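Local coordinates for protein imidazolonepropionase (Unidentified, PDB 2Q09) that catalyses the hydrolytic opening of imidazolone-5-propanoate to N-formimidoyl-L-glutamate, the third step of histidine degradation, and is captured here with iron and an inhibitor bound, at residues L75-S80 against I318-A323; D150-L155 against P200-A205; V157-G162 against V169-L174; T289-L294 against T337-T342; S327-M332 against V392-S397. All blocks are in the same frame, centred on the assembly; numbering follows the deposited sequence.

Interaction 1: residues L75-S80 against I318-A323. With DI6 (3-[(4S)-2,5-dioxoimidazolidin-4-yl]propanoic acid), chain C.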
# COMPACT_ATOMS: atom_id res chain seq x y z
N LEU A 75 -3.59 -8.54 0.21
CA LEU A 75 -3.06 -9.74 -0.43
C LEU A 75 -3.18 -11.05 0.35
O LEU A 75 -2.95 -12.13 -0.22
CB LEU A 75 -1.61 -9.53 -0.88
CG LEU A 75 -0.48 -9.38 0.14
CD1 LEU A 75 -0.06 -10.76 0.66
CD2 LEU A 75 0.71 -8.70 -0.55
N ILE A 76 -3.53 -10.98 1.62
CA ILE A 76 -3.70 -12.20 2.42
C ILE A 76 -5.17 -12.63 2.37
O ILE A 76 -6.06 -11.89 2.83
CB ILE A 76 -3.30 -11.97 3.89
CG1 ILE A 76 -1.77 -11.92 4.01
CG2 ILE A 76 -3.89 -13.09 4.78
CD1 ILE A 76 -1.28 -11.68 5.45
N PHE A 77 -5.43 -13.81 1.82
CA PHE A 77 -6.80 -14.29 1.73
C PHE A 77 -6.83 -15.69 1.16
O PHE A 77 -5.86 -16.12 0.51
CB PHE A 77 -7.63 -13.35 0.84
CG PHE A 77 -7.15 -13.30 -0.59
CD1 PHE A 77 -7.53 -14.28 -1.49
CD2 PHE A 77 -6.30 -12.29 -1.01
CE1 PHE A 77 -7.06 -14.27 -2.80
CE2 PHE A 77 -5.82 -12.26 -2.32
CZ PHE A 77 -6.21 -13.25 -3.22
N ALA A 78 -7.93 -16.39 1.40
CA ALA A 78 -8.12 -17.74 0.87
C ALA A 78 -9.34 -17.72 -0.05
O ALA A 78 -10.05 -16.72 -0.12
CB ALA A 78 -8.34 -18.74 2.01
N GLY A 79 -9.57 -18.83 -0.74
CA GLY A 79 -10.71 -18.93 -1.63
C GLY A 79 -10.52 -18.21 -2.95
O GLY A 79 -9.47 -17.60 -3.21
N SER A 80 -11.55 -18.27 -3.79
CA SER A 80 -11.51 -17.62 -5.10
C SER A 80 -12.90 -17.12 -5.47
O SER A 80 -13.89 -17.84 -5.34
CB SER A 80 -11.01 -18.60 -6.17
OG SER A 80 -10.94 -17.97 -7.44
N ILE A 318 -4.55 -4.78 -4.04
CA ILE A 318 -4.69 -6.23 -4.28
C ILE A 318 -5.73 -6.85 -3.35
O ILE A 318 -5.56 -6.82 -2.13
CB ILE A 318 -3.37 -6.99 -4.05
CG1 ILE A 318 -2.30 -6.53 -5.04
CG2 ILE A 318 -3.61 -8.51 -4.20
CD1 ILE A 318 -0.93 -7.13 -4.77
N ASN A 319 -6.78 -7.41 -3.92
CA ASN A 319 -7.82 -8.05 -3.12
C ASN A 319 -8.66 -8.93 -4.04
O ASN A 319 -8.88 -8.60 -5.22
CB ASN A 319 -8.66 -7.00 -2.39
CG ASN A 319 -9.72 -6.38 -3.27
OD1 ASN A 319 -10.73 -7.01 -3.60
ND2 ASN A 319 -9.50 -5.12 -3.64
N PRO A 320 -9.14 -10.06 -3.51
CA PRO A 320 -9.95 -11.03 -4.26
C PRO A 320 -11.29 -10.55 -4.79
O PRO A 320 -11.85 -11.18 -5.69
CB PRO A 320 -10.10 -12.18 -3.27
CG PRO A 320 -10.23 -11.47 -1.98
CD PRO A 320 -9.13 -10.41 -2.08
N GLY A 321 -11.80 -9.46 -4.25
CA GLY A 321 -13.09 -8.99 -4.70
C GLY A 321 -13.17 -7.91 -5.78
O GLY A 321 -13.92 -8.06 -6.74
N THR A 322 -12.40 -6.84 -5.62
CA THR A 322 -12.45 -5.72 -6.56
C THR A 322 -11.16 -5.37 -7.30
O THR A 322 -11.17 -4.49 -8.15
CB THR A 322 -12.92 -4.45 -5.84
OG1 THR A 322 -11.94 -4.10 -4.86
CG2 THR A 322 -14.26 -4.68 -5.15
N ALA A 323 -10.06 -6.02 -6.96
CA ALA A 323 -8.79 -5.74 -7.63
C ALA A 323 -7.87 -6.95 -7.57
O ALA A 323 -6.86 -6.92 -6.89
CB ALA A 323 -8.12 -4.52 -7.00
N1 DI6 C . -13.48 -1.66 -0.94
C2 DI6 C . -13.08 -2.50 -1.92
O2 DI6 C . -13.12 -2.31 -3.12
C3 DI6 C . -12.55 -3.77 -1.20
N4 DI6 C . -12.76 -3.43 0.23
C5 DI6 C . -13.29 -2.19 0.28
O5 DI6 C . -13.57 -1.61 1.32
C6 DI6 C . -13.34 -5.00 -1.62
C7 DI6 C . -12.85 -6.28 -0.93
C8 DI6 C . -13.61 -7.56 -1.33
O9 DI6 C . -13.07 -8.65 -1.06
O10 DI6 C . -14.72 -7.49 -1.91
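Leu75 and Ile318 bring the two loops together with their CA atoms 5.5 Å apart, and no hydrogen bond crosses between the segments. Ile318 carries CG2 anti to its own N, and this methyl meets Leu75 CB at 4.0 Å. Further along, Pro320 lays the CB, CG and CD side of its ring over one face of Phe77. Pro320 CD sits 3.8 Å from the centroid of the Phe77 ring and 20° off its normal, a CH-pi contact.

Behind the proline, Asn319 shapes an Asx motif. Its OD1 takes a nearly straight bond (170°) from Thr322 N, with Asn319 OD1 and Thr322 N 2.6 Å apart, and a weak one from Gly321 N. Asn319 ND2 donates in the amide plane to Thr322 OG1 at 2.9 Å. The hydroxyl so positioned is itself a donor, Thr322 OG1 to O2 of the bound inhibitor at 2.8 Å, so Asn319 both lines the pocket, its OD1 beside the propionate chain, and helps position the Thr322 hydroxyl. Gly321, with no side chain, lies close to the inhibitor carboxylate.

These loops follow the first and last strands of the amidohydrolase TIM barrel. Arg126 of helix 116-133 binds the carbonyls of Leu75 and Phe77 and makes a cation-pi contact with Phe77, while Leu75 packs on that helix and on strand 135-141, and Ile76 on helix 148-164.

Interaction 2: residues D150-L155 against P200-A205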
# COMPACT_ATOMS: atom_id res chain seq x y z
N ASP A 150 -9.40 -14.69 14.02
CA ASP A 150 -9.09 -14.69 12.59
C ASP A 150 -8.43 -13.39 12.12
O ASP A 150 -7.56 -13.42 11.25
CB ASP A 150 -10.35 -15.01 11.80
CG ASP A 150 -10.85 -16.43 12.05
OD1 ASP A 150 -10.12 -17.38 11.70
OD2 ASP A 150 -11.95 -16.60 12.61
N GLU A 151 -8.82 -12.25 12.69
CA GLU A 151 -8.19 -10.99 12.32
C GLU A 151 -6.70 -11.01 12.70
O GLU A 151 -5.84 -10.64 11.92
CB GLU A 151 -8.89 -9.81 12.99
CG GLU A 151 -10.26 -9.47 12.40
CD GLU A 151 -10.18 -9.07 10.92
OE1 GLU A 151 -9.35 -8.21 10.58
OE2 GLU A 151 -10.95 -9.62 10.11
N LEU A 152 -6.40 -11.45 13.92
CA LEU A 152 -5.01 -11.52 14.37
C LEU A 152 -4.23 -12.59 13.61
O LEU A 152 -3.02 -12.47 13.42
CB LEU A 152 -4.93 -11.79 15.88
CG LEU A 152 -4.96 -10.56 16.79
CD1 LEU A 152 -6.20 -9.73 16.53
CD2 LEU A 152 -4.90 -11.02 18.25
N LYS A 153 -4.93 -13.64 13.18
CA LYS A 153 -4.31 -14.71 12.41
C LYS A 153 -3.72 -14.10 11.14
O LYS A 153 -2.62 -14.42 10.73
CB LYS A 153 -5.36 -15.77 12.06
CG LYS A 153 -4.89 -16.82 11.07
CD LYS A 153 -5.93 -17.94 10.89
CE LYS A 153 -7.21 -17.43 10.25
NZ LYS A 153 -8.19 -18.54 10.05
N MSE A 154 -4.48 -13.22 10.51
CA MSE A 154 -4.03 -12.57 9.29
C MSE A 154 -2.82 -11.68 9.57
O MSE A 154 -1.86 -11.67 8.80
CB MSE A 154 -5.17 -11.76 8.68
CG MSE A 154 -6.30 -12.67 8.18
SE MSE A 154 -7.77 -11.69 7.44
CE MSE A 154 -8.38 -10.82 9.01
N LEU A 155 -2.87 -10.94 10.66
CA LEU A 155 -1.76 -10.06 11.02
C LEU A 155 -0.51 -10.89 11.29
O LEU A 155 0.60 -10.46 10.96
CB LEU A 155 -2.11 -9.21 12.24
CG LEU A 155 -3.34 -8.32 12.11
CD1 LEU A 155 -3.54 -7.54 13.40
CD2 LEU A 155 -3.17 -7.35 10.93
N PRO A 200 -7.32 -4.00 21.34
CA PRO A 200 -6.46 -4.22 22.51
C PRO A 200 -5.58 -5.47 22.38
O PRO A 200 -4.39 -5.43 22.70
CB PRO A 200 -7.46 -4.32 23.66
CG PRO A 200 -8.50 -3.34 23.24
CD PRO A 200 -8.70 -3.67 21.77
N ALA A 201 -6.16 -6.57 21.91
CA ALA A 201 -5.40 -7.81 21.77
C ALA A 201 -4.33 -7.67 20.69
O ALA A 201 -3.21 -8.17 20.83
CB ALA A 201 -6.34 -8.97 21.43
N ALA A 202 -4.68 -6.99 19.60
CA ALA A 202 -3.75 -6.80 18.50
C ALA A 202 -2.57 -5.95 18.94
O ALA A 202 -1.43 -6.25 18.62
CB ALA A 202 -4.47 -6.14 17.31
N ALA A 203 -2.86 -4.88 19.68
CA ALA A 203 -1.83 -3.97 20.17
C ALA A 203 -0.93 -4.66 21.18
O ALA A 203 0.29 -4.53 21.14
CB ALA A 203 -2.48 -2.75 20.79
N GLU A 204 -1.54 -5.40 22.10
CA GLU A 204 -0.80 -6.12 23.13
C GLU A 204 0.21 -7.07 22.48
O GLU A 204 1.33 -7.24 22.98
CB GLU A 204 -1.77 -6.92 24.00
CG GLU A 204 -1.13 -7.73 25.12
CD GLU A 204 -0.40 -6.86 26.14
OE1 GLU A 204 -0.80 -5.69 26.34
OE2 GLU A 204 0.57 -7.35 26.76
N ALA A 205 -0.18 -7.69 21.37
CA ALA A 205 0.70 -8.63 20.69
C ALA A 205 1.64 -7.93 19.70
O ALA A 205 2.47 -8.59 19.07
CB ALA A 205 -0.13 -9.68 19.96
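On the helix whose Leu152 packs against Ala201 and Ala202, the ammonium group of Lys153 is gripped by three oxygens: Asp150 OD1 one turn back, and the carbonyls of Thr111 and Ala114. The salt bridge from Lys153 NZ to Asp150 OD1 measures 2.8 Å and meets the carboxylate oxygen nearly along its C-O direction. Lys153 starts out extended, CG anti to the backbone N, and a bend at chi3 (65°) turns its end back to Asp150.

Across the contact the side chains that meet are apolar. Leu152 forks over two successive alanines: Leu152 CD2 lies 4.0 Å from Ala201 CB, and Leu152 CD1 lies 4.1 Å from Ala202 CB. Leu155 adds a looser touch, its CD1 reaching Ala202 CB at 4.3 Å. In the TIM barrel these two helices follow adjacent parallel strands, 135-141 and 168-176, and lie side by side on the outside of the barrel. Their short segments run in nearly the same direction, at 28° with axes 10.5 Å apart; at that spacing leucine side chains from one helix reach the alanine methyls of the other.

Glu151 is engaged elsewhere, both its carboxylate oxygens accepting hydrogen bonds from the loop at Ser142 to Leu146. Leu155 also rests on Thr171 and Leu173 of strand 168-176, and Leu152 on Leu207.

Interaction 3: residues V157-G162 against V169-L174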
# COMPACT_ATOMS: atom_id res chain seq x y z
N VAL A 157 0.22 -13.77 9.88
CA VAL A 157 0.72 -14.24 8.59
C VAL A 157 1.51 -13.10 7.93
O VAL A 157 2.54 -13.34 7.31
CB VAL A 157 -0.43 -14.66 7.65
CG1 VAL A 157 0.11 -14.89 6.23
CG2 VAL A 157 -1.09 -15.94 8.15
N ALA A 158 1.01 -11.88 8.07
CA ALA A 158 1.69 -10.72 7.49
C ALA A 158 3.10 -10.59 8.09
O ALA A 158 4.07 -10.43 7.35
CB ALA A 158 0.87 -9.46 7.74
N ARG A 159 3.20 -10.67 9.41
CA ARG A 159 4.51 -10.59 10.07
C ARG A 159 5.39 -11.73 9.56
O ARG A 159 6.59 -11.53 9.35
CB ARG A 159 4.37 -10.73 11.59
CG ARG A 159 3.70 -9.56 12.30
CD ARG A 159 4.47 -8.24 12.15
NE ARG A 159 3.87 -7.21 13.00
CZ ARG A 159 3.92 -5.90 12.77
NH1 ARG A 159 4.54 -5.43 11.70
NH2 ARG A 159 3.32 -5.06 13.61
N ARG A 160 4.82 -12.92 9.40
CA ARG A 160 5.58 -14.08 8.91
C ARG A 160 6.17 -13.82 7.53
O ARG A 160 7.30 -14.20 7.23
CB ARG A 160 4.70 -15.33 8.83
CG ARG A 160 4.83 -16.25 10.02
CD ARG A 160 3.80 -17.38 9.97
NE ARG A 160 4.22 -18.53 9.17
CZ ARG A 160 3.47 -19.62 9.02
NH1 ARG A 160 2.27 -19.69 9.59
NH2 ARG A 160 3.91 -20.64 8.30
N LEU A 161 5.38 -13.17 6.66
CA LEU A 161 5.85 -12.87 5.32
C LEU A 161 7.04 -11.93 5.36
O LEU A 161 8.01 -12.10 4.62
CB LEU A 161 4.71 -12.26 4.49
CG LEU A 161 3.54 -13.23 4.23
CD1 LEU A 161 2.33 -12.47 3.72
CD2 LEU A 161 3.99 -14.28 3.22
N GLY A 162 6.96 -10.94 6.25
CA GLY A 162 8.04 -9.97 6.38
C GLY A 162 9.31 -10.60 6.92
O GLY A 162 10.41 -10.09 6.70
N VAL A 169 7.17 -5.24 5.74
CA VAL A 169 5.72 -5.35 5.80
C VAL A 169 5.14 -4.47 6.89
O VAL A 169 5.61 -4.50 8.03
CB VAL A 169 5.27 -6.81 6.07
CG1 VAL A 169 3.76 -6.87 6.19
CG2 VAL A 169 5.76 -7.72 4.95
N LYS A 170 4.14 -3.68 6.54
CA LYS A 170 3.45 -2.84 7.51
C LYS A 170 2.09 -3.50 7.62
O LYS A 170 1.45 -3.81 6.61
CB LYS A 170 3.30 -1.41 6.99
CG LYS A 170 4.63 -0.72 6.66
CD LYS A 170 5.52 -0.56 7.88
CE LYS A 170 4.95 0.41 8.90
NZ LYS A 170 5.93 0.69 9.98
N THR A 171 1.63 -3.73 8.85
CA THR A 171 0.34 -4.38 9.03
C THR A 171 -0.75 -3.38 9.39
O THR A 171 -0.49 -2.38 10.06
CB THR A 171 0.40 -5.45 10.13
OG1 THR A 171 0.80 -4.83 11.36
CG2 THR A 171 1.40 -6.54 9.76
N THR A 172 -1.97 -3.68 8.97
CA THR A 172 -3.09 -2.81 9.25
C THR A 172 -4.31 -3.62 9.64
O THR A 172 -4.74 -4.51 8.91
CB THR A 172 -3.43 -1.94 8.02
OG1 THR A 172 -2.29 -1.13 7.68
CG2 THR A 172 -4.60 -1.02 8.33
N LEU A 173 -4.87 -3.31 10.81
CA LEU A 173 -6.05 -4.00 11.29
C LEU A 173 -7.29 -3.43 10.61
O LEU A 173 -7.64 -2.27 10.81
CB LEU A 173 -6.18 -3.81 12.81
CG LEU A 173 -7.41 -4.48 13.42
CD1 LEU A 173 -7.25 -5.99 13.35
CD2 LEU A 173 -7.56 -4.04 14.88
N LEU A 174 -7.96 -4.26 9.82
CA LEU A 174 -9.16 -3.83 9.12
C LEU A 174 -10.35 -4.69 9.51
O LEU A 174 -11.04 -5.26 8.66
CB LEU A 174 -8.94 -3.91 7.60
CG LEU A 174 -10.08 -3.44 6.69
CD1 LEU A 174 -10.31 -1.95 6.86
CD2 LEU A 174 -9.72 -3.75 5.24
O HOH W 1 6.01 -6.67 9.68
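The guanidinium of Arg159 has Thr171 OG1 over one face, 3.3 Å above its plane and displaced toward the rim, and a water in plane at its edge, with Val169 O also at the edge, near that plane. Arg159 NH2 and Thr171 OG1 are 3.4 Å apart, but the angle is too poor for a hydrogen bond; the hydroxyl bonds instead to Leu207 O, and Arg159 NH2 to Gly206 O. The water is a true bridge, accepting from Arg159 NH1 at 2.8 Å and donating to Val169 O at 2.8 Å. Although CB of Arg159 points away from the strand, a bend at chi2 (-62°) folds the chain back so that it crosses Thr171 at about a right angle. Arg159 NH1 also forms a salt bridge with Asp209, whose OD2 accepts from Thr171 N as well. A leucine in place of Arg159 would probably leave Asp209 without its charged mate and the water without its donor.

Beneath the arginine the packing is apolar. Thr171 CG2 lies 3.6 Å from Ala158 CB, and Val169 CG1 is 4.2 Å from the same Ala158 methyl. Val169 CG2 presses on the backbone at Gly162 CA, 3.5 Å away, where even a CB on the glycine would be tight.

Helix 157-162 and strand 169-174 run antiparallel at 175°, their axes 8.1 Å apart, as the second half of the beta-alpha-beta unit 135-141, 148-164, 168-176. Leu161 extends the layer onto helix 116-133, and strand 168-176 is flanked by parallel strands 135-141 and 210-213.

Interaction 4: residues T289-L294 against T337-T342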
# COMPACT_ATOMS: atom_id res chain seq x y z
N THR A 289 -6.93 0.40 -9.95
CA THR A 289 -7.29 -0.96 -10.33
C THR A 289 -8.70 -1.35 -9.91
O THR A 289 -9.42 -2.02 -10.65
CB THR A 289 -6.28 -1.97 -9.76
OG1 THR A 289 -4.97 -1.64 -10.24
CG2 THR A 289 -6.62 -3.38 -10.22
N ALA A 290 -9.11 -0.92 -8.71
CA ALA A 290 -10.45 -1.21 -8.22
C ALA A 290 -11.46 -0.42 -9.06
O ALA A 290 -12.57 -0.88 -9.33
CB ALA A 290 -10.58 -0.82 -6.74
N PHE A 291 -11.05 0.78 -9.46
CA PHE A 291 -11.89 1.65 -10.28
C PHE A 291 -12.13 0.95 -11.63
O PHE A 291 -13.26 0.92 -12.15
CB PHE A 291 -11.16 2.97 -10.50
CG PHE A 291 -11.88 3.92 -11.41
CD1 PHE A 291 -12.88 4.75 -10.92
CD2 PHE A 291 -11.57 3.98 -12.76
CE1 PHE A 291 -13.57 5.62 -11.76
CE2 PHE A 291 -12.25 4.85 -13.62
CZ PHE A 291 -13.25 5.67 -13.11
N TYR A 292 -11.06 0.39 -12.18
CA TYR A 292 -11.12 -0.34 -13.45
C TYR A 292 -12.03 -1.57 -13.38
O TYR A 292 -13.00 -1.72 -14.14
CB TYR A 292 -9.70 -0.79 -13.84
CG TYR A 292 -9.64 -2.06 -14.66
CD1 TYR A 292 -9.90 -2.04 -16.04
CD2 TYR A 292 -9.37 -3.29 -14.05
CE1 TYR A 292 -9.88 -3.23 -16.79
CE2 TYR A 292 -9.36 -4.48 -14.79
CZ TYR A 292 -9.61 -4.44 -16.15
OH TYR A 292 -9.62 -5.61 -16.87
N PHE A 293 -11.70 -2.47 -12.45
CA PHE A 293 -12.42 -3.72 -12.30
C PHE A 293 -13.90 -3.57 -11.95
O PHE A 293 -14.74 -4.35 -12.43
CB PHE A 293 -11.72 -4.60 -11.26
CG PHE A 293 -12.04 -6.06 -11.40
CD1 PHE A 293 -11.72 -6.74 -12.57
CD2 PHE A 293 -12.65 -6.75 -10.36
CE1 PHE A 293 -12.02 -8.09 -12.71
CE2 PHE A 293 -12.96 -8.10 -10.49
CZ PHE A 293 -12.63 -8.77 -11.67
N LEU A 294 -14.22 -2.57 -11.13
CA LEU A 294 -15.60 -2.34 -10.74
C LEU A 294 -16.36 -1.60 -11.85
O LEU A 294 -17.57 -1.39 -11.75
CB LEU A 294 -15.66 -1.53 -9.44
CG LEU A 294 -15.38 -2.31 -8.15
CD1 LEU A 294 -15.23 -1.35 -6.98
CD2 LEU A 294 -16.52 -3.29 -7.90
N THR A 337 -3.22 6.41 -17.13
CA THR A 337 -4.22 6.26 -18.17
C THR A 337 -5.66 6.57 -17.75
O THR A 337 -6.37 7.26 -18.49
CB THR A 337 -4.19 4.83 -18.76
OG1 THR A 337 -2.89 4.55 -19.30
CG2 THR A 337 -5.24 4.68 -19.87
N LEU A 338 -6.07 6.10 -16.58
CA LEU A 338 -7.44 6.32 -16.13
C LEU A 338 -7.66 7.58 -15.30
O LEU A 338 -8.71 8.21 -15.41
CB LEU A 338 -7.91 5.10 -15.31
CG LEU A 338 -7.91 3.74 -16.01
CD1 LEU A 338 -8.43 2.68 -15.04
CD2 LEU A 338 -8.80 3.81 -17.25
N PHE A 339 -6.69 7.94 -14.47
CA PHE A 339 -6.85 9.12 -13.62
C PHE A 339 -6.09 10.33 -14.13
O PHE A 339 -6.17 11.41 -13.54
CB PHE A 339 -6.44 8.81 -12.18
CG PHE A 339 -7.32 7.79 -11.50
CD1 PHE A 339 -8.59 7.50 -12.00
CD2 PHE A 339 -6.91 7.16 -10.33
CE1 PHE A 339 -9.43 6.60 -11.34
CE2 PHE A 339 -7.73 6.26 -9.66
CZ PHE A 339 -9.00 5.97 -10.17
N GLY A 340 -5.34 10.15 -15.21
CA GLY A 340 -4.60 11.26 -15.79
C GLY A 340 -3.30 11.69 -15.12
O GLY A 340 -2.78 12.77 -15.43
N LEU A 341 -2.78 10.89 -14.20
CA LEU A 341 -1.53 11.26 -13.55
C LEU A 341 -0.38 11.19 -14.55
O LEU A 341 -0.48 10.52 -15.58
CB LEU A 341 -1.21 10.31 -12.38
CG LEU A 341 -1.69 10.67 -10.97
CD1 LEU A 341 -3.21 10.74 -10.93
CD2 LEU A 341 -1.17 9.62 -9.98
N THR A 342 0.70 11.90 -14.25
CA THR A 342 1.88 11.87 -15.11
C THR A 342 2.75 10.73 -14.59
O THR A 342 2.59 10.30 -13.45
CB THR A 342 2.69 13.17 -15.01
OG1 THR A 342 3.11 13.37 -13.66
CG2 THR A 342 1.83 14.36 -15.43
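A T-shaped aromatic pair joins the short helix 288-293, which follows directly on strand 283-286, to helix 328-339 of the TIM barrel: Phe339, late in helix 328-339, turns its edge to the face of Phe291 on helix 288-293. The ring centroids are 5.1 Å apart and the planes stand at 68°. Phe339 CE1 makes the closest approach, 3.6 Å from Phe291 CG, and Phe339 CZ reaches Phe291 CB at 3.7 Å, so the edge lands toward the root of the ring and not at its middle. With CG anti to the backbone N (chi1 176°), Phe291 is held out from its helix to receive that edge.

Leu338 works the rim of the same ring. Its CD1 lies near the ring plane, 4.1 Å from Phe291 CD2, and also touches Tyr292 CB at 3.9 Å. Replacing Phe291 by an alanine would probably open a gap beside the edge of Phe339 and take from Leu338 CD1 the ring rim it packs on.

Away from this contact Phe339 also rests on Leu286 of strand 283-286 and Val302 of helix 302-307, while Met334, earlier on helix 328-339, touches both Thr289 and Tyr292.

Interaction 5: residues S327-M332 against V392-S397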
# COMPACT_ATOMS: atom_id res chain seq x y z
N SER A 327 0.00 -6.49 -9.19
CA SER A 327 0.98 -5.69 -9.89
C SER A 327 0.87 -4.23 -9.44
O SER A 327 -0.20 -3.62 -9.56
CB SER A 327 0.75 -5.76 -11.40
OG SER A 327 1.69 -4.96 -12.09
N LEU A 328 1.95 -3.68 -8.92
CA LEU A 328 1.94 -2.29 -8.50
C LEU A 328 2.14 -1.43 -9.75
O LEU A 328 1.51 -0.39 -9.91
CB LEU A 328 3.07 -1.98 -7.51
CG LEU A 328 3.22 -0.50 -7.16
CD1 LEU A 328 1.94 0.02 -6.53
CD2 LEU A 328 4.41 -0.30 -6.22
N ARG A 329 3.02 -1.88 -10.63
CA ARG A 329 3.29 -1.13 -11.85
C ARG A 329 2.08 -1.01 -12.77
O ARG A 329 1.92 0.00 -13.44
CB ARG A 329 4.49 -1.73 -12.58
CG ARG A 329 5.79 -1.49 -11.80
CD ARG A 329 7.02 -2.07 -12.48
NE ARG A 329 7.31 -1.40 -13.74
CZ ARG A 329 8.36 -1.70 -14.50
NH1 ARG A 329 9.21 -2.64 -14.11
NH2 ARG A 329 8.56 -1.07 -15.65
N MSE A 330 1.22 -2.02 -12.78
CA MSE A 330 0.01 -1.96 -13.61
C MSE A 330 -0.84 -0.84 -13.02
O MSE A 330 -1.50 -0.08 -13.73
CB MSE A 330 -0.76 -3.28 -13.56
CG MSE A 330 -1.99 -3.33 -14.45
SE MSE A 330 -1.53 -3.32 -16.35
CE MSE A 330 -2.21 -1.58 -16.82
N ALA A 331 -0.82 -0.73 -11.69
CA ALA A 331 -1.59 0.31 -11.01
C ALA A 331 -1.07 1.69 -11.40
O ALA A 331 -1.84 2.64 -11.56
CB ALA A 331 -1.50 0.12 -9.50
N MSE A 332 0.25 1.79 -11.54
CA MSE A 332 0.86 3.06 -11.93
C MSE A 332 0.41 3.42 -13.35
O MSE A 332 0.08 4.58 -13.64
CB MSE A 332 2.39 2.93 -11.88
CG MSE A 332 2.93 2.70 -10.46
SE MSE A 332 4.78 2.18 -10.42
CE MSE A 332 5.55 3.97 -10.78
N VAL A 392 7.42 -6.92 -17.31
CA VAL A 392 8.76 -7.42 -17.60
C VAL A 392 9.73 -7.23 -16.43
O VAL A 392 9.81 -6.15 -15.85
CB VAL A 392 9.36 -6.69 -18.83
CG1 VAL A 392 10.76 -7.21 -19.13
CG2 VAL A 392 8.46 -6.89 -20.04
N ASP A 393 10.47 -8.29 -16.10
CA ASP A 393 11.45 -8.21 -15.01
C ASP A 393 12.59 -7.33 -15.52
O ASP A 393 13.21 -7.63 -16.53
CB ASP A 393 11.99 -9.60 -14.66
CG ASP A 393 10.98 -10.47 -13.93
OD1 ASP A 393 9.88 -9.97 -13.58
OD2 ASP A 393 11.28 -11.66 -13.70
N GLN A 394 12.86 -6.25 -14.80
CA GLN A 394 13.90 -5.30 -15.22
C GLN A 394 14.89 -4.94 -14.12
O GLN A 394 15.72 -4.04 -14.30
CB GLN A 394 13.24 -4.03 -15.74
CG GLN A 394 12.33 -4.26 -16.94
CD GLN A 394 11.45 -3.06 -17.23
OE1 GLN A 394 10.48 -2.79 -16.51
NE2 GLN A 394 11.80 -2.31 -18.27
N LEU A 395 14.83 -5.64 -12.99
CA LEU A 395 15.74 -5.36 -11.90
C LEU A 395 17.11 -6.00 -12.10
O LEU A 395 17.21 -7.17 -12.46
CB LEU A 395 15.16 -5.85 -10.57
CG LEU A 395 13.94 -5.11 -10.04
CD1 LEU A 395 13.44 -5.81 -8.78
CD2 LEU A 395 14.31 -3.67 -9.75
N VAL A 396 18.15 -5.22 -11.89
CA VAL A 396 19.52 -5.71 -12.01
C VAL A 396 20.00 -5.94 -10.58
O VAL A 396 20.82 -6.82 -10.30
CB VAL A 396 20.43 -4.67 -12.70
CG1 VAL A 396 21.89 -5.00 -12.43
CG2 VAL A 396 20.17 -4.67 -14.20
N SER A 397 19.45 -5.14 -9.66
CA SER A 397 19.81 -5.23 -8.26
C SER A 397 18.65 -4.70 -7.41
O SER A 397 18.06 -3.67 -7.74
CB SER A 397 21.08 -4.43 -7.99
OG SER A 397 21.47 -4.49 -6.62
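Arg329 grips Gln394 OE1 end-on with both terminal nitrogens: Arg329 NH1 and Arg329 NH2 each lie 2.7 Å from Gln394 OE1. Since one oxygen takes both, neither bond is straight, each having an angle of 138° at the hydrogen. The guanidinium and amide planes are only 10° apart, with the NH2 bond in the carbonyl plane and NH1 tilted somewhat from it. A bend at chi3 (66°) in Arg329 turns its end toward the extended Gln394.

Beyond this fork, Arg329 NE donates to Leu386 O, and a weak bond runs from NH2 to Glu385 O. At the start of the arginine's helix, Ser327 is the N-cap, its OG accepting from Met330 N at 3.1 Å, and Glu133 binds the same hydroxyl and Leu328 N. Trp378 of strand 375-378 packs against both Arg329 and Gln394, joining helix 328-339 of the barrel to the segment leading into strand 395-400.

A neutral amide oxygen thus meets a buried positive charge, which probably polarises the Gln394 carbonyl; the same bonds fix the amide's orientation, with OE1 toward Arg329 and NE2 directed to a weak bond with Glu385.

Interaction 1 is the one at the catalytic centre, with Thr322 bonded to the inhibitor and Ile318 about 8 Å by side chain from the iron. Interactions 2 and 3 share helix 148-164, their centres 10 Å apart, and Ile76 of interaction 1 reaches that helix, its CD1 lying 3.5 Å from Ala158 N. Interaction 4 backs the other loop: Ala323 CB lies 3.7 Å from Thr289 CG2, and the Phe291 side chain is about 9 Å from the inhibitor. Interactions 4 and 5 share helix 328-339, with centres 17 Å apart. Interactions 2 and 4 lie on opposite sides of the chain's centre, 33 Å between their own centres, and interaction 5 is remote from the pocket.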